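Local coordinates for cytoplasmic protein (PDB 2O3L), which is of unknown function, a small all-helical protein of the DUF1048 family that folds as a left-handed superhelix, at residues 16-28 and 63-76. Residues are numbered along the deposited sequence; the frame is centred on the assembly and turned at random.
Sequences DYQFVFKKIQNYM and ITGEDVASFADELV
A knob-into-hole contact joins helix 15-31 to the last helix, 68-82: Ile24 enters the pocket between Val68, Phe71, Ala72 and Leu75. Its CG1 meets Val68 CG1 at 3.6 Å and carries CD1 on to Phe71 CD2 at 3.7 Å, while CG2, anti to the backbone N, turns to the methyls of Ala72 and Leu75. The axes of the two helical segments cross at -52°, and the backbones are nearest where Ala72 presents just a methyl, Ile24 CA lying 5.6 Å from Ala72 CA.

One turn further on, the Tyr27 ring packs on the last helix. Its CD1 presses on Ala72 CB at 3.4 Å, its CE2 on Ala69 CB, and Ala69 O sits over one face near the rim. The hydroxyl donates to Asp73 OD1 (OH to OD1, 3.0 Å), meeting it from above the carboxylate plane; ring and carboxylate stand 78° apart. Phe31 stacks on the same ring.

In the left-handed superhelix the last helix packs back on helix 15-31, with helix 36-56 alongside. Selenomethionine Met28 and Val76 slide past each other in opposite directions, Met28 CG 3.6 Å from Val76 CG1, and both also rest on Met39 of helix 36-56. At the other end, Val20 CG1 faces Thr64 CG2 tip to tip, and Ile63 CD1 reaches the edge of the Tyr17 ring, whose OH is hydrogen-bonded to Arg58 O. Gly65, the first residue past helix 60-64, has positive phi; OD1 of N-cap Asp67 accepts from Ser70 N. Lys23, bent at chi3 (56°), lays CE against Val68 and gives NZ to a water that bridges to Glu66 O.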
ATOM      1  N   ASP A  16       1.436 -11.644  -6.261  1.00 42.31           N
ATOM      2  CA  ASP A  16       0.401 -11.510  -5.252  0.50 43.08           C
ATOM      3  C   ASP A  16       0.529 -10.193  -4.480  1.00 42.95           C
ATOM      4  O   ASP A  16      -0.484  -9.568  -4.163  1.00 40.76           O
ATOM      5  CB  ASP A  16       0.280 -12.735  -4.335  0.50 42.20           C
ATOM      6  CG  ASP A  16       1.569 -13.123  -3.628  0.50 48.54           C
ATOM      7  OD1 ASP A  16       2.603 -12.416  -3.679  0.50 46.34           O
ATOM      8  OD2 ASP A  16       1.523 -14.194  -2.980  0.50 51.50           O
ATOM      9  N   TYR A  17       1.766  -9.759  -4.209  1.00 41.09           N
ATOM     10  CA  TYR A  17       2.014  -8.462  -3.604  1.00 39.81           C
ATOM     11  C   TYR A  17       1.520  -7.340  -4.523  1.00 38.87           C
ATOM     12  O   TYR A  17       0.961  -6.330  -4.068  1.00 40.29           O
ATOM     13  CB  TYR A  17       3.507  -8.258  -3.309  1.00 38.62           C
ATOM     14  CG  TYR A  17       3.980  -8.749  -1.967  1.00 40.73           C
ATOM     15  CD1 TYR A  17       4.346 -10.101  -1.773  1.00 41.34           C
ATOM     16  CD2 TYR A  17       4.094  -7.863  -0.874  1.00 41.96           C
ATOM     17  CE1 TYR A  17       4.791 -10.558  -0.517  1.00 36.69           C
ATOM     18  CE2 TYR A  17       4.535  -8.305   0.395  1.00 43.70           C
ATOM     19  CZ  TYR A  17       4.878  -9.651   0.557  1.00 45.19           C
ATOM     20  OH  TYR A  17       5.304 -10.084   1.762  1.00 43.02           O
ATOM     21  N   GLN A  18       1.750  -7.501  -5.811  1.00 40.24           N
ATOM     22  CA  GLN A  18       1.287  -6.531  -6.782  1.00 41.54           C
ATOM     23  C   GLN A  18      -0.220  -6.390  -6.785  1.00 42.44           C
ATOM     24  O   GLN A  18      -0.708  -5.264  -6.869  1.00 40.14           O
ATOM     25  CB  GLN A  18       1.768  -6.865  -8.183  1.00 42.02           C
ATOM     26  CG  GLN A  18       3.307  -6.791  -8.292  1.00 40.29           C
ATOM     27  CD  GLN A  18       3.769  -7.034  -9.708  1.00 49.24           C
ATOM     28  OE1 GLN A  18       3.232  -6.453 -10.630  1.00 43.74           O
ATOM     29  NE2 GLN A  18       4.749  -7.918  -9.884  1.00 43.76           N
ATOM     30  N   PHE A  19      -0.950  -7.509  -6.692  1.00 38.73           N
ATOM     31  CA  PHE A  19      -2.406  -7.458  -6.835  1.00 37.19           C
ATOM     32  C   PHE A  19      -2.985  -6.790  -5.600  1.00 36.29           C
ATOM     33  O   PHE A  19      -3.896  -5.938  -5.671  1.00 36.72           O
ATOM     34  CB  PHE A  19      -2.970  -8.858  -7.027  1.00 40.15           C
ATOM     35  CG  PHE A  19      -4.433  -8.882  -7.317  1.00 41.96           C
ATOM     36  CD1 PHE A  19      -4.913  -8.454  -8.542  1.00 47.89           C
ATOM     37  CD2 PHE A  19      -5.338  -9.341  -6.361  1.00 53.24           C
ATOM     38  CE1 PHE A  19      -6.292  -8.470  -8.835  1.00 50.40           C
ATOM     39  CE2 PHE A  19      -6.713  -9.349  -6.621  1.00 48.56           C
ATOM     40  CZ  PHE A  19      -7.191  -8.925  -7.884  1.00 51.55           C
ATOM     41  N   VAL A  20      -2.426  -7.147  -4.453  1.00 36.91           N
ATOM     42  CA  VAL A  20      -2.885  -6.602  -3.199  1.00 37.71           C
ATOM     43  C   VAL A  20      -2.581  -5.098  -3.089  1.00 41.75           C
ATOM     44  O   VAL A  20      -3.419  -4.354  -2.628  1.00 39.29           O
ATOM     45  CB  VAL A  20      -2.330  -7.367  -2.022  1.00 39.47           C
ATOM     46  CG1 VAL A  20      -2.674  -6.659  -0.697  1.00 41.30           C
ATOM     47  CG2 VAL A  20      -2.939  -8.779  -2.043  1.00 42.54           C
ATOM     48  N   PHE A  21      -1.392  -4.687  -3.513  1.00 37.62           N
ATOM     49  CA  PHE A  21      -1.093  -3.282  -3.609  1.00 41.44           C
ATOM     50  C   PHE A  21      -2.114  -2.515  -4.468  1.00 38.86           C
ATOM     51  O   PHE A  21      -2.540  -1.440  -4.097  1.00 39.44           O
ATOM     52  CB  PHE A  21       0.321  -3.020  -4.154  1.00 40.30           C
ATOM     53  CG  PHE A  21       0.634  -1.555  -4.224  1.00 41.56           C
ATOM     54  CD1 PHE A  21       1.038  -0.875  -3.095  1.00 49.86           C
ATOM     55  CD2 PHE A  21       0.396  -0.834  -5.386  1.00 47.53           C
ATOM     56  CE1 PHE A  21       1.232   0.481  -3.123  1.00 46.42           C
ATOM     57  CE2 PHE A  21       0.631   0.509  -5.433  1.00 47.08           C
ATOM     58  CZ  PHE A  21       1.034   1.177  -4.286  1.00 44.87           C
ATOM     59  N   LYS A  22      -2.414  -3.049  -5.642  1.00 39.43           N
ATOM     60  CA  LYS A  22      -3.397  -2.465  -6.540  1.00 41.28           C
ATOM     61  C   LYS A  22      -4.779  -2.365  -5.891  1.00 40.53           C
ATOM     62  O   LYS A  22      -5.479  -1.360  -6.060  1.00 38.30           O
ATOM     63  CB  LYS A  22      -3.492  -3.320  -7.791  1.00 40.09           C
ATOM     64  CG  LYS A  22      -4.502  -2.806  -8.787  1.00 46.47           C
ATOM     65  CD  LYS A  22      -4.459  -3.565 -10.132  1.00 48.34           C
ATOM     66  CE  LYS A  22      -5.117  -4.924 -10.077  1.00 55.30           C
ATOM     67  NZ  LYS A  22      -5.320  -5.344 -11.462  1.00 68.70           N
ATOM     68  N   LYS A  23      -5.161  -3.403  -5.153  1.00 40.75           N
ATOM     69  CA  LYS A  23      -6.435  -3.392  -4.419  1.00 40.27           C
ATOM     70  C   LYS A  23      -6.476  -2.196  -3.420  1.00 37.42           C
ATOM     71  O   LYS A  23      -7.405  -1.445  -3.400  1.00 39.06           O
ATOM     72  CB  LYS A  23      -6.686  -4.729  -3.726  1.00 38.88           C
ATOM     73  CG  LYS A  23      -7.140  -5.875  -4.622  1.00 38.00           C
ATOM     74  CD  LYS A  23      -7.299  -7.221  -3.884  1.00 37.62           C
ATOM     75  CE  LYS A  23      -8.256  -7.171  -2.681  1.00 44.49           C
ATOM     76  NZ  LYS A  23      -8.718  -8.513  -2.116  1.00 42.01           N
ATOM     77  N   ILE A  24      -5.424  -2.025  -2.649  1.00 39.81           N
ATOM     78  CA  ILE A  24      -5.287  -0.963  -1.667  1.00 36.54           C
ATOM     79  C   ILE A  24      -5.231   0.428  -2.284  1.00 37.40           C
ATOM     80  O   ILE A  24      -5.871   1.374  -1.797  1.00 34.26           O
ATOM     81  CB  ILE A  24      -4.022  -1.192  -0.861  1.00 39.73           C
ATOM     82  CG1 ILE A  24      -4.191  -2.468  -0.040  1.00 38.27           C
ATOM     83  CG2 ILE A  24      -3.771  -0.011   0.075  1.00 36.13           C
ATOM     84  CD1 ILE A  24      -2.944  -2.880   0.687  1.00 40.62           C
ATOM     85  N   GLN A  25      -4.468   0.552  -3.366  1.00 35.72           N
ATOM     86  CA  GLN A  25      -4.413   1.824  -4.091  1.00 40.49           C
ATOM     87  C   GLN A  25      -5.815   2.222  -4.575  1.00 40.17           C
ATOM     88  O   GLN A  25      -6.278   3.367  -4.373  1.00 38.16           O
ATOM     89  CB  GLN A  25      -3.428   1.698  -5.250  1.00 41.68           C
ATOM     90  CG  GLN A  25      -3.170   2.961  -5.976  1.00 52.16           C
ATOM     91  CD  GLN A  25      -2.069   2.804  -6.983  1.00 53.11           C
ATOM     92  OE1 GLN A  25      -2.061   1.827  -7.729  1.00 57.88           O
ATOM     93  NE2 GLN A  25      -1.121   3.765  -7.016  1.00 46.82           N
ATOM     94  N   ASN A  26      -6.534   1.269  -5.148  1.00 37.79           N
ATOM     95  CA  ASN A  26      -7.872   1.563  -5.601  1.00 37.78           C
ATOM     96  C   ASN A  26      -8.810   1.870  -4.425  1.00 35.72           C
ATOM     97  O   ASN A  26      -9.662   2.769  -4.513  1.00 35.29           O
ATOM     98  CB  ASN A  26      -8.416   0.434  -6.475  1.00 37.52           C
ATOM     99  CG  ASN A  26      -7.892   0.511  -7.899  1.00 48.87           C
ATOM    100  OD1 ASN A  26      -8.332   1.358  -8.690  1.00 57.13           O
ATOM    101  ND2 ASN A  26      -6.934  -0.352  -8.229  1.00 44.75           N
ATOM    102  N   TYR A  27      -8.680   1.117  -3.348  1.00 35.09           N
ATOM    103  CA  TYR A  27      -9.557   1.333  -2.197  1.00 34.68           C
ATOM    104  C   TYR A  27      -9.374   2.798  -1.695  1.00 34.41           C
ATOM    105  O   TYR A  27     -10.331   3.534  -1.448  1.00 34.40           O
ATOM    106  CB  TYR A  27      -9.288   0.326  -1.096  1.00 33.76           C
ATOM    107  CG  TYR A  27     -10.206   0.525   0.090  1.00 32.48           C
ATOM    108  CD1 TYR A  27      -9.936   1.505   1.065  1.00 37.74           C
ATOM    109  CD2 TYR A  27     -11.325  -0.246   0.247  1.00 36.20           C
ATOM    110  CE1 TYR A  27     -10.781   1.679   2.163  1.00 32.73           C
ATOM    111  CE2 TYR A  27     -12.191  -0.081   1.333  1.00 39.99           C
ATOM    112  CZ  TYR A  27     -11.921   0.883   2.272  1.00 36.35           C
ATOM    113  OH  TYR A  27     -12.791   1.032   3.301  1.00 38.63           O
HETATM  114  N   MSE A  28      -8.128   3.227  -1.623  1.00 36.00           N
HETATM  115  CA  MSE A  28      -7.802   4.560  -1.110  1.00 40.83           C
HETATM  116  C   MSE A  28      -8.320   5.667  -2.032  1.00 37.43           C
HETATM  117  O   MSE A  28      -8.869   6.652  -1.578  1.00 36.66           O
HETATM  118  CB  MSE A  28      -6.284   4.667  -0.918  1.00 37.15           C
HETATM  119  CG  MSE A  28      -5.853   3.775   0.224  1.00 45.80           C
HETATM  120 SE   MSE A  28      -3.964   3.949   0.632  0.70 51.50          SE
HETATM  121  CE  MSE A  28      -3.850   5.827   0.700  1.00 51.65           C
ATOM    122  N   ILE A  63       0.698  -9.687   5.990  1.00 38.54           N
ATOM    123  CA  ILE A  63       0.834  -8.271   6.260  1.00 40.55           C
ATOM    124  C   ILE A  63      -0.548  -7.617   6.390  1.00 38.11           C
ATOM    125  O   ILE A  63      -0.833  -6.989   7.383  1.00 36.47           O
ATOM    126  CB  ILE A  63       1.700  -7.574   5.176  1.00 41.26           C
ATOM    127  CG1 ILE A  63       3.031  -8.323   5.040  1.00 40.13           C
ATOM    128  CG2 ILE A  63       1.866  -6.048   5.523  1.00 42.90           C
ATOM    129  CD1 ILE A  63       3.978  -7.716   4.054  1.00 45.12           C
ATOM    130  N   THR A  64      -1.411  -7.825   5.405  1.00 36.95           N
ATOM    131  CA  THR A  64      -2.686  -7.157   5.347  1.00 38.13           C
ATOM    132  C   THR A  64      -3.813  -7.815   6.118  1.00 38.74           C
ATOM    133  O   THR A  64      -4.770  -7.140   6.488  1.00 40.10           O
ATOM    134  CB  THR A  64      -3.149  -6.979   3.897  1.00 37.73           C
ATOM    135  OG1 THR A  64      -3.353  -8.253   3.293  1.00 38.48           O
ATOM    136  CG2 THR A  64      -2.123  -6.191   3.093  1.00 42.15           C
ATOM    137  N   GLY A  65      -3.701  -9.113   6.393  1.00 37.66           N
ATOM    138  CA  GLY A  65      -4.831  -9.895   6.785  1.00 38.12           C
ATOM    139  C   GLY A  65      -5.654 -10.142   5.541  1.00 41.28           C
ATOM    140  O   GLY A  65      -5.420  -9.530   4.470  1.00 39.81           O
ATOM    141  N   GLU A  66      -6.619 -11.045   5.655  1.00 40.60           N
ATOM    142  CA  GLU A  66      -7.393 -11.446   4.492  1.00 44.73           C
ATOM    143  C   GLU A  66      -8.336 -10.358   4.065  1.00 41.58           C
ATOM    144  O   GLU A  66      -8.658 -10.230   2.875  1.00 40.45           O
ATOM    145  CB  GLU A  66      -8.146 -12.753   4.770  1.00 44.93           C
ATOM    146  CG  GLU A  66      -7.188 -13.956   4.665  1.00 58.23           C
ATOM    147  CD  GLU A  66      -7.894 -15.311   4.685  1.00 58.33           C
ATOM    148  OE1 GLU A  66      -9.100 -15.387   5.066  1.00 71.82           O
ATOM    149  OE2 GLU A  66      -7.219 -16.299   4.319  1.00 78.22           O
ATOM    150  N   ASP A  67      -8.807  -9.584   5.041  1.00 38.85           N
ATOM    151  CA  ASP A  67      -9.688  -8.476   4.758  1.00 37.54           C
ATOM    152  C   ASP A  67      -8.893  -7.216   4.371  1.00 39.24           C
ATOM    153  O   ASP A  67      -8.613  -6.364   5.205  1.00 36.39           O
ATOM    154  CB  ASP A  67     -10.584  -8.196   5.959  1.00 38.48           C
ATOM    155  CG  ASP A  67     -11.672  -7.191   5.652  1.00 37.66           C
ATOM    156  OD1 ASP A  67     -11.651  -6.590   4.545  1.00 42.05           O
ATOM    157  OD2 ASP A  67     -12.539  -6.994   6.531  1.00 50.49           O
ATOM    158  N   VAL A  68      -8.580  -7.100   3.082  1.00 39.33           N
ATOM    159  CA  VAL A  68      -7.754  -6.011   2.567  1.00 41.11           C
ATOM    160  C   VAL A  68      -8.479  -4.675   2.683  1.00 40.41           C
ATOM    161  O   VAL A  68      -7.857  -3.662   2.952  1.00 41.45           O
ATOM    162  CB  VAL A  68      -7.293  -6.298   1.102  1.00 41.25           C
ATOM    163  CG1 VAL A  68      -6.530  -5.120   0.492  1.00 43.53           C
ATOM    164  CG2 VAL A  68      -6.446  -7.542   1.090  1.00 40.67           C
ATOM    165  N   ALA A  69      -9.801  -4.657   2.528  1.00 40.51           N
ATOM    166  CA  ALA A  69     -10.531  -3.403   2.676  1.00 40.50           C
ATOM    167  C   ALA A  69     -10.375  -2.845   4.082  1.00 39.21           C
ATOM    168  O   ALA A  69     -10.199  -1.653   4.262  1.00 41.09           O
ATOM    169  CB  ALA A  69     -12.033  -3.584   2.345  1.00 39.70           C
ATOM    170  N   SER A  70     -10.415  -3.719   5.084  1.00 40.18           N
ATOM    171  CA  SER A  70     -10.294  -3.273   6.445  1.00 41.37           C
ATOM    172  C   SER A  70      -8.862  -2.776   6.734  1.00 40.99           C
ATOM    173  O   SER A  70      -8.690  -1.802   7.463  1.00 40.20           O
ATOM    174  CB  SER A  70     -10.736  -4.370   7.398  1.00 41.20           C
ATOM    175  OG  SER A  70     -10.375  -4.018   8.694  1.00 48.13           O
ATOM    176  N   PHE A  71      -7.861  -3.418   6.143  1.00 37.49           N
ATOM    177  CA  PHE A  71      -6.487  -2.941   6.188  1.00 38.31           C
ATOM    178  C   PHE A  71      -6.359  -1.524   5.574  1.00 39.79           C
ATOM    179  O   PHE A  71      -5.823  -0.609   6.198  1.00 36.57           O
ATOM    180  CB  PHE A  71      -5.564  -3.907   5.437  1.00 36.63           C
ATOM    181  CG  PHE A  71      -4.130  -3.505   5.457  1.00 36.92           C
ATOM    182  CD1 PHE A  71      -3.367  -3.695   6.595  1.00 37.90           C
ATOM    183  CD2 PHE A  71      -3.546  -2.887   4.367  1.00 37.36           C
ATOM    184  CE1 PHE A  71      -2.027  -3.299   6.615  1.00 37.22           C
ATOM    185  CE2 PHE A  71      -2.218  -2.484   4.382  1.00 40.88           C
ATOM    186  CZ  PHE A  71      -1.461  -2.681   5.525  1.00 37.03           C
ATOM    187  N   ALA A  72      -6.870  -1.364   4.359  1.00 38.42           N
ATOM    188  CA  ALA A  72      -6.754  -0.114   3.641  1.00 40.79           C
ATOM    189  C   ALA A  72      -7.534   0.953   4.381  1.00 43.78           C
ATOM    190  O   ALA A  72      -7.068   2.085   4.523  1.00 44.84           O
ATOM    191  CB  ALA A  72      -7.232  -0.273   2.219  1.00 40.98           C
ATOM    192  N   ASP A  73      -8.650   0.543   4.967  1.00 42.68           N
ATOM    193  CA  ASP A  73      -9.527   1.436   5.653  1.00 44.74           C
ATOM    194  C   ASP A  73      -8.798   1.971   6.869  1.00 45.16           C
ATOM    195  O   ASP A  73      -8.859   3.156   7.142  1.00 44.55           O
ATOM    196  CB  ASP A  73     -10.817   0.715   6.035  1.00 47.00           C
ATOM    197  CG  ASP A  73     -11.875   1.641   6.491  1.00 51.16           C
ATOM    198  OD1 ASP A  73     -12.187   2.587   5.741  1.00 63.99           O
ATOM    199  OD2 ASP A  73     -12.410   1.418   7.586  1.00 60.07           O
ATOM    200  N   GLU A  74      -8.068   1.114   7.566  1.00 44.46           N
ATOM    201  CA  GLU A  74      -7.308   1.537   8.734  1.00 46.65           C
ATOM    202  C   GLU A  74      -6.047   2.308   8.345  1.00 51.30           C
ATOM    203  O   GLU A  74      -5.458   3.009   9.143  1.00 56.43           O
ATOM    204  CB  GLU A  74      -6.900   0.325   9.555  1.00 46.99           C
ATOM    205  CG  GLU A  74      -6.579   0.660  10.991  1.00 57.71           C
ATOM    206  CD  GLU A  74      -6.136  -0.552  11.781  1.00 70.97           C
ATOM    207  OE1 GLU A  74      -6.447  -1.691  11.351  1.00 76.65           O
ATOM    208  OE2 GLU A  74      -5.463  -0.357  12.828  1.00 77.80           O
ATOM    209  N   LEU A  75      -5.599   2.126   7.129  1.00 51.32           N
ATOM    210  CA  LEU A  75      -4.496   2.880   6.593  1.00 54.73           C
ATOM    211  C   LEU A  75      -5.002   4.299   6.209  1.00 54.91           C
ATOM    212  O   LEU A  75      -4.402   5.276   6.573  1.00 53.32           O
ATOM    213  CB  LEU A  75      -3.944   2.097   5.392  1.00 51.46           C
ATOM    214  CG  LEU A  75      -2.498   2.160   4.975  1.00 55.39           C
ATOM    215  CD1 LEU A  75      -1.513   1.812   6.077  1.00 49.75           C
ATOM    216  CD2 LEU A  75      -2.334   1.232   3.795  1.00 51.76           C
ATOM    217  N   VAL A  76      -6.124   4.418   5.507  1.00 59.51           N
ATOM    218  CA  VAL A  76      -6.662   5.742   5.226  1.00 61.95           C
ATOM    219  C   VAL A  76      -7.069   6.462   6.504  1.00 64.08           C
ATOM    220  O   VAL A  76      -7.150   7.672   6.490  1.00 64.76           O
ATOM    221  CB  VAL A  76      -7.905   5.780   4.223  1.00 64.09           C
ATOM    222  CG1 VAL A  76      -7.730   4.840   3.069  1.00 64.73           C
ATOM    223  CG2 VAL A  76      -9.263   5.533   4.916  1.00 68.73           C
TER
HETATM  224  O   HOH W   1     -10.175  -8.535   0.486  1.00 34.01           O